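Local atomic coordinates of SWD1-like protein (PDB entry 6E29), a protein that probably serves, through its WD-repeat beta-propeller domain, as a protein-binding subunit of the COMPASS histone H3 methyltransferase complex. Residues L116-H121 / I179-S184; G185-A190 / I199-T204; C30-R35 / L73-C78. One frame throughout, in Å; residues are numbered along the deposited sequence.

Contact 1: residues L116-H121 / I179-S184; sequences LHPWNH and IVYTAS
This is a side-chain contact between two neighbouring blades of a beta-propeller, where the ends of the innermost strands 111-117 and 176-181 run out into turns. H117, P118 and W119 meet Y181, A183 and S184. The Y181 ring is the central surface. H117 CA sits over one face of it, 3.6 Å from the ring centroid and 16° off the normal, a CH-pi contact. The two side chains cross at about a right angle, with the H117 ring tilted 60° to that of Y181; H117 CD2 comes 3.4 Å from Y181 CE2. P118 follows, its CD 3.5 Å from Y181 CB and its CG near the carbonyl O of T182. Y181 OH is hydrogen-bonded to Q123 on strand 123-128, which should limit the turning of the ring.

The polar part lies further out. W119 NE1 donates to A183 O at 3.0 Å, with the oxygen at the indole edge near the ring plane. H117 is used on both nitrogens: ND1 accepts from W119 N at 3.1 Å, and NE2 is 2.9 Å from a water that donates to S184 O. The ND1 bond lies within the type I turn H117-N120, where the ring of the first residue accepts from W119 N; this fixes the rotation of the imidazole. Such packing of one blade's inner-strand end against the next is typical of the WD40 beta-propeller.

Contact 2: residues G185-A190 / I199-T204; sequences GDHLLA and IIDART
H187, L188 and L189 pair with D201, I200 and I199 in the beta hairpin formed by strands 187-192 and 196-201, the middle two strands of one propeller blade. The backbone bonds come first. L188 N donates to I200 O and I200 N returns to L188 O, both at 2.8 Å, so L188 and I200 form an antiparallel hydrogen-bonded pair. Past the strand end A202 N donates to D186 O, also at 2.8 Å.

Apolar contacts cover both faces. L188 CB lies 4.2 Å from I200 CB on one face, and L188 CD1 reaches A202 CB. On the other, L189 and I199 lie side by side and point the same way, with L189 CD2 3.9 Å from I199 CG1.

The polar group is at the open end of the hairpin. A water lies 2.9 Å from H187 NE2 and donates to D201 OD2 at 2.8 Å. D201 OD1 takes two backbone N-H groups: R203 N nearly along the C-O axis, an Asx turn, and T204 N from above the carboxylate plane. D201 thus holds its own turn with one oxygen and reaches H187 through water with the other; their proximity would probably steady any positive charge on the histidine.

Contact 3: residues C30-R35 / L73-C78; sequences CVRFNR and LSWSRC
The contact belongs to the blade-to-blade packing of a WD40 beta-propeller: residues 30-33 and 73-75, on the inner strands of successive blades, run at 10° to each other. W75 and R32 carry its middle. W75 NE1 donates to R32 O at 3.0 Å, from well above the carbonyl plane. The two side chains slide past each other in opposite directions, and R32 NH1 donates to L73 O at 3.2 Å, in the carbonyl plane. The R32 chain bends at chi2 (89°), which turns CD back over L73 O. R32 also has long, weak ion pairs with E115 and E321.

N34 covers the indole. Its CB stands over the six-membered ring of W75, 3.3 Å from the centroid, in a CH-pi contact, while its ND2 is hydrogen-bonded to D38 and its OD1 to F39 N. Replacing W75 with an alanine would probably leave R32 O without its indole N-H partner and open a gap under N34 CB.

At the far end R35 reaches across to the backbone. Its guanidinium turns an edge to W75 O and S76 O. The approach of NH1 to W75 O, at 2.5 Å, is implausibly short and its exact geometry doubtful; the bond from NH1 to S76 O is weak. R35 CD also packs on R77 CD, although R77 is poorly ordered. A water links the two turns here, accepting from R35 N at 2.9 Å and donating to S76 O.

Overall arrangement
Along the chain the order is contact 3, contact 1, contact 2. Contacts 3 and 1 each join two blades, whereas contact 2 lies within one. Strand 176-181 of contact 1 and strand 187-192 of contact 2 are neighbours in one sheet; the contact centres are about 9 Å apart and backbone bonds link V180 with L189. Contacts 1 and 3 have centres about 12 Å apart and touch where S74 OG meets L116 N, across the next blade boundary. Contacts 2 and 3 do not touch, with nearest atoms about 11 Å apart. Together they follow the propeller round from blade to blade, consistent with a ring-shaped scaffold for protein binding.

Contact 1: residues L116-H121 / I179-S184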
loop_
_atom_site.group_PDB
_atom_site.type_symbol
_atom_site.label_atom_id
_atom_site.label_comp_id
_atom_site.label_asym_id
_atom_site.label_seq_id
_atom_site.Cartn_x
_atom_site.Cartn_y
_atom_site.Cartn_z
ATOM N N LEU B 116 -8.565 4.332 -0.232
ATOM C CA LEU B 116 -10.014 4.596 -0.313
ATOM C C LEU B 116 -10.823 3.347 0.023
ATOM O O LEU B 116 -10.431 2.215 -0.271
ATOM C CB LEU B 116 -10.388 5.083 -1.714
ATOM C CG LEU B 116 -10.219 6.561 -2.018
ATOM C CD1 LEU B 116 -10.588 6.815 -3.523
ATOM C CD2 LEU B 116 -11.091 7.440 -1.102
ATOM N N HIS B 117 -11.950 3.553 0.703
ATOM C CA HIS B 117 -12.882 2.450 0.911
ATOM C C HIS B 117 -13.255 1.866 -0.454
ATOM O O HIS B 117 -13.580 2.633 -1.371
ATOM C CB HIS B 117 -14.132 2.957 1.645
ATOM C CG HIS B 117 -15.057 1.869 2.090
ATOM N ND1 HIS B 117 -15.837 1.154 1.201
ATOM C CD2 HIS B 117 -15.372 1.412 3.328
ATOM C CE1 HIS B 117 -16.575 0.286 1.872
ATOM N NE2 HIS B 117 -16.314 0.421 3.166
ATOM N N PRO B 118 -13.217 0.539 -0.637
ATOM C CA PRO B 118 -13.374 -0.019 -1.997
ATOM C C PRO B 118 -14.728 0.215 -2.626
ATOM O O PRO B 118 -14.874 -0.018 -3.836
ATOM C CB PRO B 118 -13.141 -1.514 -1.793
ATOM C CG PRO B 118 -12.418 -1.607 -0.460
ATOM C CD PRO B 118 -12.936 -0.514 0.364
ATOM N N TRP B 119 -15.738 0.623 -1.857
ATOM C CA TRP B 119 -17.053 0.883 -2.434
ATOM C C TRP B 119 -17.545 2.300 -2.192
ATOM O O TRP B 119 -18.714 2.578 -2.453
ATOM C CB TRP B 119 -18.091 -0.094 -1.885
ATOM C CG TRP B 119 -17.851 -1.553 -2.182
ATOM C CD1 TRP B 119 -16.955 -2.390 -1.558
ATOM C CD2 TRP B 119 -18.565 -2.361 -3.121
ATOM N NE1 TRP B 119 -17.069 -3.663 -2.059
ATOM C CE2 TRP B 119 -18.034 -3.671 -3.034
ATOM C CE3 TRP B 119 -19.582 -2.101 -4.053
ATOM C CZ2 TRP B 119 -18.507 -4.731 -3.823
ATOM C CZ3 TRP B 119 -20.062 -3.161 -4.836
ATOM C CH2 TRP B 119 -19.513 -4.459 -4.718
ATOM N N ASN B 120 -16.715 3.199 -1.676
ATOM C CA ASN B 120 -17.239 4.479 -1.202
ATOM C C ASN B 120 -16.076 5.462 -1.212
ATOM O O ASN B 120 -15.256 5.434 -0.292
ATOM C CB ASN B 120 -17.855 4.299 0.208
ATOM C CG ASN B 120 -18.026 5.601 0.985
ATOM O OD1 ASN B 120 -18.084 6.684 0.413
ATOM N ND2 ASN B 120 -18.123 5.484 2.319
ATOM N N HIS B 121 -16.006 6.336 -2.232
ATOM C CA HIS B 121 -14.862 7.245 -2.262
ATOM C C HIS B 121 -14.910 8.316 -1.170
ATOM O O HIS B 121 -13.965 9.099 -1.061
ATOM C CB HIS B 121 -14.721 7.903 -3.635
ATOM C CG HIS B 121 -15.933 8.659 -4.062
ATOM N ND1 HIS B 121 -16.951 8.075 -4.782
ATOM C CD2 HIS B 121 -16.300 9.946 -3.869
ATOM C CE1 HIS B 121 -17.892 8.973 -5.017
ATOM N NE2 HIS B 121 -17.523 10.117 -4.472
ATOM N N ILE B 179 -1.928 -0.007 5.920
ATOM C CA ILE B 179 -3.305 -0.419 6.170
ATOM C C ILE B 179 -4.043 -0.518 4.848
ATOM O O ILE B 179 -3.832 0.307 3.958
ATOM C CB ILE B 179 -3.989 0.583 7.123
ATOM C CG1 ILE B 179 -5.326 0.012 7.610
ATOM C CG2 ILE B 179 -4.083 2.007 6.448
ATOM C CD1 ILE B 179 -5.960 0.842 8.725
ATOM N N VAL B 180 -4.905 -1.530 4.717
ATOM C CA VAL B 180 -5.720 -1.692 3.506
ATOM C C VAL B 180 -7.113 -2.135 3.924
ATOM O O VAL B 180 -7.299 -2.734 4.983
ATOM C CB VAL B 180 -5.141 -2.730 2.502
ATOM C CG1 VAL B 180 -3.824 -2.270 1.955
ATOM C CG2 VAL B 180 -4.967 -4.109 3.138
ATOM N N TYR B 181 -8.106 -1.906 3.053
ATOM C CA TYR B 181 -9.435 -2.460 3.343
ATOM C C TYR B 181 -9.517 -3.870 2.777
ATOM O O TYR B 181 -8.938 -4.154 1.714
ATOM C CB TYR B 181 -10.533 -1.621 2.634
ATOM C CG TYR B 181 -10.821 -0.259 3.220
ATOM C CD1 TYR B 181 -10.086 0.857 2.841
ATOM C CD2 TYR B 181 -11.906 -0.083 4.116
ATOM C CE1 TYR B 181 -10.369 2.120 3.356
ATOM C CE2 TYR B 181 -12.231 1.197 4.638
ATOM C CZ TYR B 181 -11.454 2.276 4.249
ATOM O OH TYR B 181 -11.743 3.511 4.722
ATOM N N THR B 182 -10.300 -4.725 3.419
ATOM C CA THR B 182 -10.722 -5.962 2.770
ATOM C C THR B 182 -11.660 -5.609 1.606
ATOM O O THR B 182 -12.092 -4.465 1.466
ATOM C CB THR B 182 -11.430 -6.899 3.731
ATOM O OG1 THR B 182 -12.650 -6.277 4.183
ATOM C CG2 THR B 182 -10.496 -7.270 4.911
ATOM N N ALA B 183 -11.987 -6.617 0.779
ATOM C CA ALA B 183 -12.700 -6.352 -0.470
ATOM C C ALA B 183 -14.076 -5.770 -0.210
ATOM O O ALA B 183 -14.566 -4.943 -1.000
ATOM C CB ALA B 183 -12.820 -7.629 -1.312
ATOM N N SER B 184 -14.725 -6.188 0.879
ATOM C CA SER B 184 -16.076 -5.702 1.149
ATOM C C SER B 184 -16.074 -4.317 1.758
ATOM O O SER B 184 -17.121 -3.656 1.760
ATOM C CB SER B 184 -16.827 -6.635 2.117
ATOM O OG SER B 184 -16.218 -6.582 3.418
HETATM O O HOH W 1 -18.225 -1.688 3.696
#

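Contact 2: residues G185-A190 / I199-T204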
loop_
_atom_site.group_PDB
_atom_site.type_symbol
_atom_site.label_atom_id
_atom_site.label_comp_id
_atom_site.label_asym_id
_atom_site.label_seq_id
_atom_site.Cartn_x
_atom_site.Cartn_y
_atom_site.Cartn_z
ATOM N N GLY B 185 -14.950 -3.921 2.348
ATOM C CA GLY B 185 -14.840 -2.701 3.089
ATOM C C GLY B 185 -15.221 -2.827 4.559
ATOM O O GLY B 185 -15.008 -1.865 5.313
ATOM N N ASP B 186 -15.706 -3.997 5.001
ATOM C CA ASP B 186 -16.128 -4.133 6.398
ATOM C C ASP B 186 -14.969 -4.236 7.395
ATOM O O ASP B 186 -15.188 -4.036 8.601
ATOM C CB ASP B 186 -17.040 -5.358 6.583
ATOM C CG ASP B 186 -18.321 -5.280 5.760
ATOM O OD1 ASP B 186 -18.597 -6.260 5.032
ATOM O OD2 ASP B 186 -19.037 -4.245 5.809
ATOM N N HIS B 187 -13.763 -4.568 6.937
ATOM C CA HIS B 187 -12.607 -4.705 7.812
ATOM C C HIS B 187 -11.412 -3.983 7.226
ATOM O O HIS B 187 -11.322 -3.732 6.018
ATOM C CB HIS B 187 -12.238 -6.168 8.038
ATOM C CG HIS B 187 -13.306 -6.933 8.749
ATOM N ND1 HIS B 187 -14.391 -7.489 8.094
ATOM C CD2 HIS B 187 -13.499 -7.162 10.067
ATOM C CE1 HIS B 187 -15.190 -8.054 8.983
ATOM N NE2 HIS B 187 -14.673 -7.867 10.187
ATOM N N LEU B 188 -10.478 -3.683 8.105
ATOM C CA LEU B 188 -9.195 -3.170 7.696
ATOM C C LEU B 188 -8.135 -4.156 8.121
ATOM O O LEU B 188 -8.222 -4.739 9.200
ATOM C CB LEU B 188 -8.916 -1.815 8.304
ATOM C CG LEU B 188 -9.876 -0.744 7.761
ATOM C CD1 LEU B 188 -10.206 0.166 8.912
ATOM C CD2 LEU B 188 -9.251 0.021 6.572
ATOM N N LEU B 189 -7.132 -4.310 7.286
ATOM C CA LEU B 189 -5.967 -5.129 7.601
ATOM C C LEU B 189 -4.817 -4.166 7.782
ATOM O O LEU B 189 -4.520 -3.368 6.885
ATOM C CB LEU B 189 -5.675 -6.146 6.488
ATOM C CG LEU B 189 -6.854 -6.977 5.990
ATOM C CD1 LEU B 189 -6.385 -7.857 4.883
ATOM C CD2 LEU B 189 -7.452 -7.792 7.091
ATOM N N ALA B 190 -4.159 -4.220 8.928
ATOM C CA ALA B 190 -3.113 -3.248 9.191
ATOM C C ALA B 190 -1.846 -3.949 9.662
ATOM O O ALA B 190 -1.895 -5.005 10.311
ATOM C CB ALA B 190 -3.562 -2.227 10.242
ATOM N N ILE B 199 -6.473 -7.289 12.294
ATOM C CA ILE B 199 -7.726 -7.218 11.550
ATOM C C ILE B 199 -8.650 -6.357 12.384
ATOM O O ILE B 199 -8.848 -6.637 13.571
ATOM C CB ILE B 199 -8.360 -8.598 11.313
ATOM C CG1 ILE B 199 -7.405 -9.521 10.563
ATOM C CG2 ILE B 199 -9.639 -8.449 10.453
ATOM C CD1 ILE B 199 -7.972 -10.917 10.270
ATOM N N ILE B 200 -9.155 -5.283 11.790
ATOM C CA ILE B 200 -9.965 -4.270 12.469
ATOM C C ILE B 200 -11.352 -4.286 11.857
ATOM O O ILE B 200 -11.486 -4.188 10.633
ATOM C CB ILE B 200 -9.328 -2.867 12.326
ATOM C CG1 ILE B 200 -7.903 -2.888 12.857
ATOM C CG2 ILE B 200 -10.150 -1.727 13.077
ATOM C CD1 ILE B 200 -7.146 -1.569 12.620
ATOM N N ASP B 201 -12.384 -4.404 12.706
ATOM C CA ASP B 201 -13.765 -4.180 12.279
ATOM C C ASP B 201 -13.946 -2.700 11.949
ATOM O O ASP B 201 -13.740 -1.837 12.806
ATOM C CB ASP B 201 -14.698 -4.618 13.412
ATOM C CG ASP B 201 -16.159 -4.642 13.017
ATOM O OD1 ASP B 201 -16.660 -3.601 12.556
ATOM O OD2 ASP B 201 -16.813 -5.698 13.211
ATOM N N ALA B 202 -14.290 -2.386 10.700
ATOM C CA ALA B 202 -14.318 -0.980 10.328
ATOM C C ALA B 202 -15.513 -0.254 10.924
ATOM O O ALA B 202 -15.518 0.981 10.963
ATOM C CB ALA B 202 -14.299 -0.819 8.798
ATOM N N ARG B 203 -16.531 -0.972 11.382
ATOM C CA ARG B 203 -17.647 -0.260 11.988
ATOM C C ARG B 203 -17.458 -0.070 13.492
ATOM O O ARG B 203 -17.743 1.011 14.009
ATOM C CB ARG B 203 -18.967 -0.969 11.690
ATOM C CG ARG B 203 -20.116 -0.463 12.563
ATOM C CD ARG B 203 -21.078 -1.579 12.954
ATOM N NE ARG B 203 -20.815 -2.123 14.289
ATOM C CZ ARG B 203 -21.388 -3.222 14.781
ATOM N NH1 ARG B 203 -22.278 -3.886 14.051
ATOM N NH2 ARG B 203 -21.085 -3.654 16.008
ATOM N N THR B 204 -16.943 -1.079 14.205
ATOM C CA THR B 204 -16.629 -0.900 15.616
ATOM C C THR B 204 -15.289 -0.214 15.849
ATOM O O THR B 204 -15.078 0.364 16.924
ATOM C CB THR B 204 -16.631 -2.254 16.323
ATOM O OG1 THR B 204 -15.449 -2.976 15.983
ATOM C CG2 THR B 204 -17.893 -3.082 15.965
HETATM O O HOH W 2 -16.055 -8.291 12.651
#

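Contact 3: residues C30-R35 / L73-C78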
loop_
_atom_site.group_PDB
_atom_site.type_symbol
_atom_site.label_atom_id
_atom_site.label_comp_id
_atom_site.label_asym_id
_atom_site.label_seq_id
_atom_site.Cartn_x
_atom_site.Cartn_y
_atom_site.Cartn_z
ATOM N N CYS B 30 5.968 7.207 -6.867
ATOM C CA CYS B 30 4.902 6.220 -6.717
ATOM C C CYS B 30 4.126 6.171 -8.030
ATOM O O CYS B 30 4.009 7.199 -8.698
ATOM C CB CYS B 30 4.027 6.622 -5.520
ATOM S SG CYS B 30 2.411 5.850 -5.260
ATOM N N VAL B 31 3.530 5.015 -8.347
ATOM C CA VAL B 31 2.638 4.868 -9.506
ATOM C C VAL B 31 1.488 3.955 -9.116
ATOM O O VAL B 31 1.631 3.127 -8.229
ATOM C CB VAL B 31 3.335 4.255 -10.719
ATOM C CG1 VAL B 31 4.121 5.323 -11.438
ATOM C CG2 VAL B 31 4.178 3.086 -10.252
ATOM N N ARG B 32 0.356 4.087 -9.811
ATOM C CA ARG B 32 -0.824 3.252 -9.571
ATOM C C ARG B 32 -1.711 3.326 -10.809
ATOM O O ARG B 32 -2.068 4.428 -11.232
ATOM C CB ARG B 32 -1.677 3.716 -8.351
ATOM C CG ARG B 32 -2.683 2.686 -7.911
ATOM C CD ARG B 32 -1.990 1.756 -6.859
ATOM N NE ARG B 32 -2.767 0.585 -6.471
ATOM C CZ ARG B 32 -3.441 0.465 -5.327
ATOM N NH1 ARG B 32 -3.466 1.476 -4.445
ATOM N NH2 ARG B 32 -4.087 -0.684 -5.068
ATOM N N PHE B 33 -2.045 2.168 -11.381
ATOM C CA PHE B 33 -3.005 2.118 -12.499
ATOM C C PHE B 33 -4.431 2.252 -11.967
ATOM O O PHE B 33 -4.714 1.814 -10.854
ATOM C CB PHE B 33 -2.887 0.780 -13.228
ATOM C CG PHE B 33 -1.617 0.618 -14.011
ATOM C CD1 PHE B 33 -1.547 1.154 -15.292
ATOM C CD2 PHE B 33 -0.519 -0.106 -13.519
ATOM C CE1 PHE B 33 -0.364 1.030 -16.107
ATOM C CE2 PHE B 33 0.659 -0.250 -14.350
ATOM C CZ PHE B 33 0.708 0.335 -15.650
ATOM N N ASN B 34 -5.343 2.839 -12.769
ATOM C CA ASN B 34 -6.761 2.791 -12.380
ATOM C C ASN B 34 -7.287 1.386 -12.699
ATOM O O ASN B 34 -6.553 0.517 -13.178
ATOM C CB ASN B 34 -7.559 3.937 -13.035
ATOM C CG ASN B 34 -7.745 3.759 -14.555
ATOM O OD1 ASN B 34 -7.109 2.919 -15.176
ATOM N ND2 ASN B 34 -8.630 4.581 -15.157
ATOM N N ARG B 35 -8.549 1.113 -12.380
ATOM C CA ARG B 35 -8.994 -0.282 -12.464
ATOM C C ARG B 35 -9.240 -0.731 -13.889
ATOM O O ARG B 35 -9.021 -1.912 -14.218
ATOM C CB ARG B 35 -10.264 -0.471 -11.626
ATOM C CG ARG B 35 -10.092 0.089 -10.237
ATOM C CD ARG B 35 -11.048 -0.462 -9.181
ATOM N NE ARG B 35 -10.323 -0.593 -7.918
ATOM C CZ ARG B 35 -9.875 0.430 -7.190
ATOM N NH1 ARG B 35 -10.081 1.690 -7.578
ATOM N NH2 ARG B 35 -9.196 0.192 -6.070
ATOM N N LEU B 73 -1.140 6.539 -3.700
ATOM C CA LEU B 73 -2.197 6.860 -4.649
ATOM C C LEU B 73 -3.200 5.737 -4.627
ATOM O O LEU B 73 -2.809 4.574 -4.677
ATOM C CB LEU B 73 -1.669 6.962 -6.098
ATOM C CG LEU B 73 -0.590 7.987 -6.321
ATOM C CD1 LEU B 73 0.214 7.610 -7.610
ATOM C CD2 LEU B 73 -1.224 9.405 -6.465
ATOM N N SER B 74 -4.481 6.093 -4.621
ATOM C CA SER B 74 -5.564 5.135 -4.501
ATOM C C SER B 74 -6.732 5.619 -5.338
ATOM O O SER B 74 -7.217 6.737 -5.129
ATOM C CB SER B 74 -5.973 5.017 -3.016
ATOM O OG SER B 74 -7.125 4.227 -2.838
ATOM N N TRP B 75 -7.190 4.779 -6.253
ATOM C CA TRP B 75 -8.227 5.155 -7.199
ATOM C C TRP B 75 -9.582 4.681 -6.710
ATOM O O TRP B 75 -9.685 3.631 -6.087
ATOM C CB TRP B 75 -7.996 4.527 -8.560
ATOM C CG TRP B 75 -6.851 5.043 -9.391
ATOM C CD1 TRP B 75 -5.504 4.669 -9.301
ATOM C CD2 TRP B 75 -6.945 5.942 -10.504
ATOM N NE1 TRP B 75 -4.786 5.306 -10.294
ATOM C CE2 TRP B 75 -5.642 6.092 -11.039
ATOM C CE3 TRP B 75 -8.004 6.665 -11.084
ATOM C CZ2 TRP B 75 -5.369 6.929 -12.131
ATOM C CZ3 TRP B 75 -7.731 7.484 -12.194
ATOM C CH2 TRP B 75 -6.426 7.617 -12.695
ATOM N N SER B 76 -10.620 5.433 -7.058
ATOM C CA SER B 76 -11.981 5.014 -6.748
ATOM C C SER B 76 -12.382 3.876 -7.684
ATOM O O SER B 76 -11.780 3.681 -8.741
ATOM C CB SER B 76 -12.970 6.180 -6.895
ATOM O OG SER B 76 -13.101 6.580 -8.261
ATOM N N ARG B 77 -13.439 3.141 -7.304
ATOM C CA ARG B 77 -13.876 2.000 -8.115
ATOM C C ARG B 77 -14.181 2.432 -9.542
ATOM O O ARG B 77 -13.907 1.700 -10.504
ATOM C CB ARG B 77 -15.106 1.350 -7.473
ATOM C CG ARG B 77 -15.634 0.057 -8.166
ATOM C CD ARG B 77 -14.508 -0.774 -8.825
ATOM N NE ARG B 77 -14.756 -2.218 -8.932
ATOM C CZ ARG B 77 -14.419 -2.949 -9.998
ATOM N NH1 ARG B 77 -13.843 -2.365 -11.044
ATOM N NH2 ARG B 77 -14.658 -4.260 -10.031
ATOM N N CYS B 78 -14.676 3.653 -9.695
ATOM C CA CYS B 78 -15.218 4.165 -10.939
ATOM C C CYS B 78 -14.170 4.872 -11.786
ATOM O O CYS B 78 -14.468 5.275 -12.919
ATOM C CB CYS B 78 -16.393 5.131 -10.628
ATOM S SG CYS B 78 -15.966 6.470 -9.469
HETATM O O HOH W 3 -10.190 3.215 -11.220
#